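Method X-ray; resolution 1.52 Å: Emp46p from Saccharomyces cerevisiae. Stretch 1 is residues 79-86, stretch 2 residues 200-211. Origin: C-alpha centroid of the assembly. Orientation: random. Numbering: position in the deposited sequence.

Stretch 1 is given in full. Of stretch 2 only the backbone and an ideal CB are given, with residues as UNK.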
# COMPACT_ATOMS: atom_id res chain seq x y z
N GLY A 79 -1.53 6.21 -19.72
CA GLY A 79 -2.78 6.43 -20.39
C GLY A 79 -3.95 6.02 -19.53
O GLY A 79 -3.79 5.60 -18.38
N SER A 80 -5.13 6.10 -20.12
CA SER A 80 -6.37 5.87 -19.41
C SER A 80 -6.47 4.41 -18.96
O SER A 80 -6.15 3.50 -19.72
CB SER A 80 -7.55 6.26 -20.31
OG SER A 80 -8.78 6.12 -19.63
N THR A 81 -6.91 4.22 -17.73
CA THR A 81 -7.07 2.90 -17.14
C THR A 81 -7.76 3.05 -15.80
O THR A 81 -7.68 4.10 -15.18
CB THR A 81 -5.67 2.25 -16.93
OG1 THR A 81 -5.83 0.96 -16.34
CG2 THR A 81 -4.79 3.03 -15.93
N LYS A 82 -8.45 2.00 -15.37
CA LYS A 82 -8.99 1.92 -14.02
C LYS A 82 -8.08 1.15 -13.08
O LYS A 82 -8.37 1.01 -11.89
CB LYS A 82 -10.39 1.30 -14.05
CG LYS A 82 -11.44 2.26 -14.65
CD LYS A 82 -11.70 3.45 -13.71
CE LYS A 82 -12.64 4.47 -14.32
NZ LYS A 82 -12.64 5.75 -13.58
N GLY A 83 -6.95 0.67 -13.59
CA GLY A 83 -5.99 -0.02 -12.76
C GLY A 83 -5.37 0.91 -11.75
O GLY A 83 -5.37 2.12 -11.91
N GLY A 84 -4.83 0.34 -10.69
CA GLY A 84 -4.23 1.13 -9.64
C GLY A 84 -3.51 0.29 -8.62
O GLY A 84 -3.57 -0.94 -8.66
N LEU A 85 -2.84 0.98 -7.69
CA LEU A 85 -1.95 0.43 -6.68
C LEU A 85 -2.38 0.94 -5.30
O LEU A 85 -2.48 2.15 -5.08
CB LEU A 85 -0.53 0.85 -7.00
CG LEU A 85 0.53 0.63 -5.92
CD1 LEU A 85 0.79 -0.83 -5.63
CD2 LEU A 85 1.85 1.29 -6.35
N ALA A 86 -2.66 0.03 -4.39
CA ALA A 86 -3.18 0.34 -3.06
C ALA A 86 -2.22 -0.08 -1.96
O ALA A 86 -1.56 -1.12 -2.07
CB ALA A 86 -4.55 -0.31 -2.85
N UNK A 200 -1.48 -4.00 -2.78
CA UNK A 200 -2.04 -4.75 -3.89
C UNK A 200 -2.21 -3.90 -5.10
O UNK A 200 -2.24 -2.67 -5.00
CB UNK A 200 -3.38 -5.37 -3.50
N UNK A 201 -2.34 -4.52 -6.26
CA UNK A 201 -2.59 -3.78 -7.47
C UNK A 201 -3.34 -4.62 -8.45
O UNK A 201 -3.37 -5.84 -8.35
CB UNK A 201 -1.28 -3.28 -8.09
N UNK A 202 -3.96 -3.95 -9.41
CA UNK A 202 -4.59 -4.60 -10.55
C UNK A 202 -4.36 -3.70 -11.77
O UNK A 202 -4.36 -2.48 -11.66
CB UNK A 202 -6.08 -4.85 -10.30
N UNK A 203 -4.13 -4.31 -12.92
CA UNK A 203 -3.97 -3.60 -14.16
C UNK A 203 -5.06 -4.02 -15.15
O UNK A 203 -6.08 -4.59 -14.74
CB UNK A 203 -2.58 -3.85 -14.74
N UNK A 204 -4.86 -3.71 -16.43
CA UNK A 204 -5.77 -4.10 -17.50
C UNK A 204 -4.94 -4.61 -18.67
O UNK A 204 -3.76 -4.96 -18.50
CB UNK A 204 -6.66 -2.93 -17.92
N UNK A 205 -5.54 -4.69 -19.85
CA UNK A 205 -4.86 -5.27 -20.99
C UNK A 205 -3.68 -4.46 -21.49
O UNK A 205 -2.88 -4.98 -22.27
CB UNK A 205 -5.86 -5.46 -22.13
N UNK A 206 -3.57 -3.20 -21.07
CA UNK A 206 -2.42 -2.36 -21.42
C UNK A 206 -1.16 -2.73 -20.62
O UNK A 206 -0.09 -2.22 -20.90
CB UNK A 206 -2.76 -0.89 -21.19
N UNK A 207 -1.30 -3.58 -19.61
CA UNK A 207 -0.16 -4.24 -18.97
C UNK A 207 0.70 -3.31 -18.12
O UNK A 207 1.89 -3.52 -17.98
CB UNK A 207 0.72 -4.89 -20.04
N UNK A 208 0.07 -2.30 -17.51
CA UNK A 208 0.76 -1.48 -16.52
C UNK A 208 1.46 -2.37 -15.49
O UNK A 208 0.86 -3.31 -14.95
CB UNK A 208 -0.22 -0.53 -15.83
N UNK A 209 2.73 -2.10 -15.22
CA UNK A 209 3.50 -2.94 -14.32
C UNK A 209 3.67 -2.24 -12.98
O UNK A 209 4.54 -1.37 -12.82
CB UNK A 209 4.86 -3.28 -14.93
N UNK A 210 2.85 -2.62 -12.02
CA UNK A 210 2.97 -2.10 -10.66
C UNK A 210 3.96 -2.95 -9.90
O UNK A 210 3.81 -4.16 -9.81
CB UNK A 210 1.62 -2.08 -9.95
N UNK A 211 4.96 -2.30 -9.33
CA UNK A 211 6.14 -2.98 -8.77
C UNK A 211 6.48 -2.47 -7.39
O UNK A 211 6.37 -1.28 -7.12
CB UNK A 211 7.35 -2.80 -9.69

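Positions 200 to 202 run antiparallel to Gly 84-Ala 86; the strand directions differ by 167°. The extended backbone puts the CB atoms of 200 and 202 on the face of Ala 86 CB and that of 201 on the face of Leu 85.

Position 200 pairs with Ala 86. A small or medium residue, polar or apolar, would suit. It is Ser 200, chi1 p, with OG 4.0 Å from Ala 86 CB. Its backbone closes a ring: Ala 86 N donates to Ser 200 O (2.8 Å, 178°), and Ser 200 N to Ala 86 O.

At 201 the ideal CB is 3.3 Å from Gly 84 O and 4.0 Å from Leu 85 CA, which favours a small apolar group. Ala 201 fits, its CB 4.0 Å from Leu 85 CD1.

Position 202 pairs with Gly 84, which presents no side chain; the extended backbone (-143/142) suits a beta-branched residue, among others. In Ile 202 the side-chain end leads away. Its N donates to Gly 84 O (3.1 Å), and its O accepts from Gly 84 N (3.0 Å).

The CB at 203 points away, so stretch 1 sets little preference. Asn 203 donates from ND2 to the backbone O of position 208, 2.9 Å.

At 204 the CB points toward stretch 1, 4.3 Å from Thr 81 OG1, a hydroxyl that already accepts from Gly 83 N. A short acceptor such as Asp or Asn is attractive. Asp 204 OD2 accepts from Thr 81 OG1 at 2.7 Å; waters 1 and 3 link OD2 to Ser 80 O and Lys 82 N.

Positions 204 to 207 form a type I turn. Position 205 is out of reach and permissive: Ala 205. Position 206 points toward stretch 1 across a gap, so a small polar group could work through water; Ser 206 OG donates to water 1 (2.7 Å). Position 207 has positive phi (71/32), favouring Gly or Asn, yet it is Lys 207.

Position 208 points toward stretch 1 from a distance, suiting a long, probably polar chain. Glu 208 extends (t, t); OE1 lies 3.6 Å from Thr 81 CG2, and waters 2 and 4 connect it to Thr 81 OG1 and Gly 83 O.

Position 209 is out of reach, so many residues would do: Ser 209.

At 210 the CB points toward stretch 1, 4.6 Å from Leu 85 CD1; farther on, Gly 83 and Gly 84 lack side chains, so a large apolar group can lie there. Phe 210 puts CZ 3.6 Å from Gly 84 CA and CD1 3.6 Å from Leu 85 CB.

Position 211 points away, leaving the choice open: Glu 211 OE2 accepts from Ser 209 OG (2.7 Å).

Stretch 2 (200-211) SAINDASKESFE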
# COMPACT_ATOMS: atom_id res chain seq x y z
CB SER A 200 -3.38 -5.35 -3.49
OG SER A 200 -4.34 -4.32 -3.31
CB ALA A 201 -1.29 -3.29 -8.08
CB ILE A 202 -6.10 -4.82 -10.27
CG1 ILE A 202 -6.73 -5.66 -11.39
CG2 ILE A 202 -6.86 -3.49 -10.09
CD1 ILE A 202 -8.21 -5.96 -11.12
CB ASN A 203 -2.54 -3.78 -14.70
CG ASN A 203 -2.29 -5.16 -15.25
OD1 ASN A 203 -3.17 -6.01 -15.22
ND2 ASN A 203 -1.05 -5.41 -15.74
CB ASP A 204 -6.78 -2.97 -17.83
CG ASP A 204 -6.15 -1.73 -18.43
OD1 ASP A 204 -5.03 -1.81 -18.96
OD2 ASP A 204 -6.74 -0.61 -18.40
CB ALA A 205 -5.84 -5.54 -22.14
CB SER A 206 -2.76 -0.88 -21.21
OG SER A 206 -3.94 -0.50 -21.92
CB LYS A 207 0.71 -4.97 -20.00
CG LYS A 207 1.07 -6.40 -19.61
CD LYS A 207 2.13 -7.00 -20.55
CE LYS A 207 3.25 -7.73 -19.80
NZ LYS A 207 4.03 -6.87 -18.84
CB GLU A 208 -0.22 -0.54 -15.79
CG GLU A 208 0.46 0.53 -14.97
CD GLU A 208 -0.45 1.70 -14.57
OE1 GLU A 208 -1.67 1.70 -14.83
OE2 GLU A 208 0.10 2.66 -14.00
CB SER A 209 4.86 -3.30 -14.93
OG SER A 209 5.51 -4.26 -14.11
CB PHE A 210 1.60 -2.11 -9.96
CG PHE A 210 0.61 -1.15 -10.56
CD1 PHE A 210 0.74 0.21 -10.36
CD2 PHE A 210 -0.44 -1.61 -11.33
CE1 PHE A 210 -0.17 1.11 -10.87
CE2 PHE A 210 -1.37 -0.70 -11.87
CZ PHE A 210 -1.21 0.66 -11.62
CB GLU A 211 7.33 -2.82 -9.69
CG GLU A 211 7.00 -3.16 -11.13
CD GLU A 211 8.18 -3.15 -12.08
OE1 GLU A 211 9.31 -2.84 -11.63
OE2 GLU A 211 7.98 -3.46 -13.26
O HOH W 1 -5.85 0.76 -20.45
O HOH W 2 -3.50 -0.22 -15.25
O HOH W 3 -9.11 -0.23 -17.14
O HOH W 4 -2.96 3.46 -13.06
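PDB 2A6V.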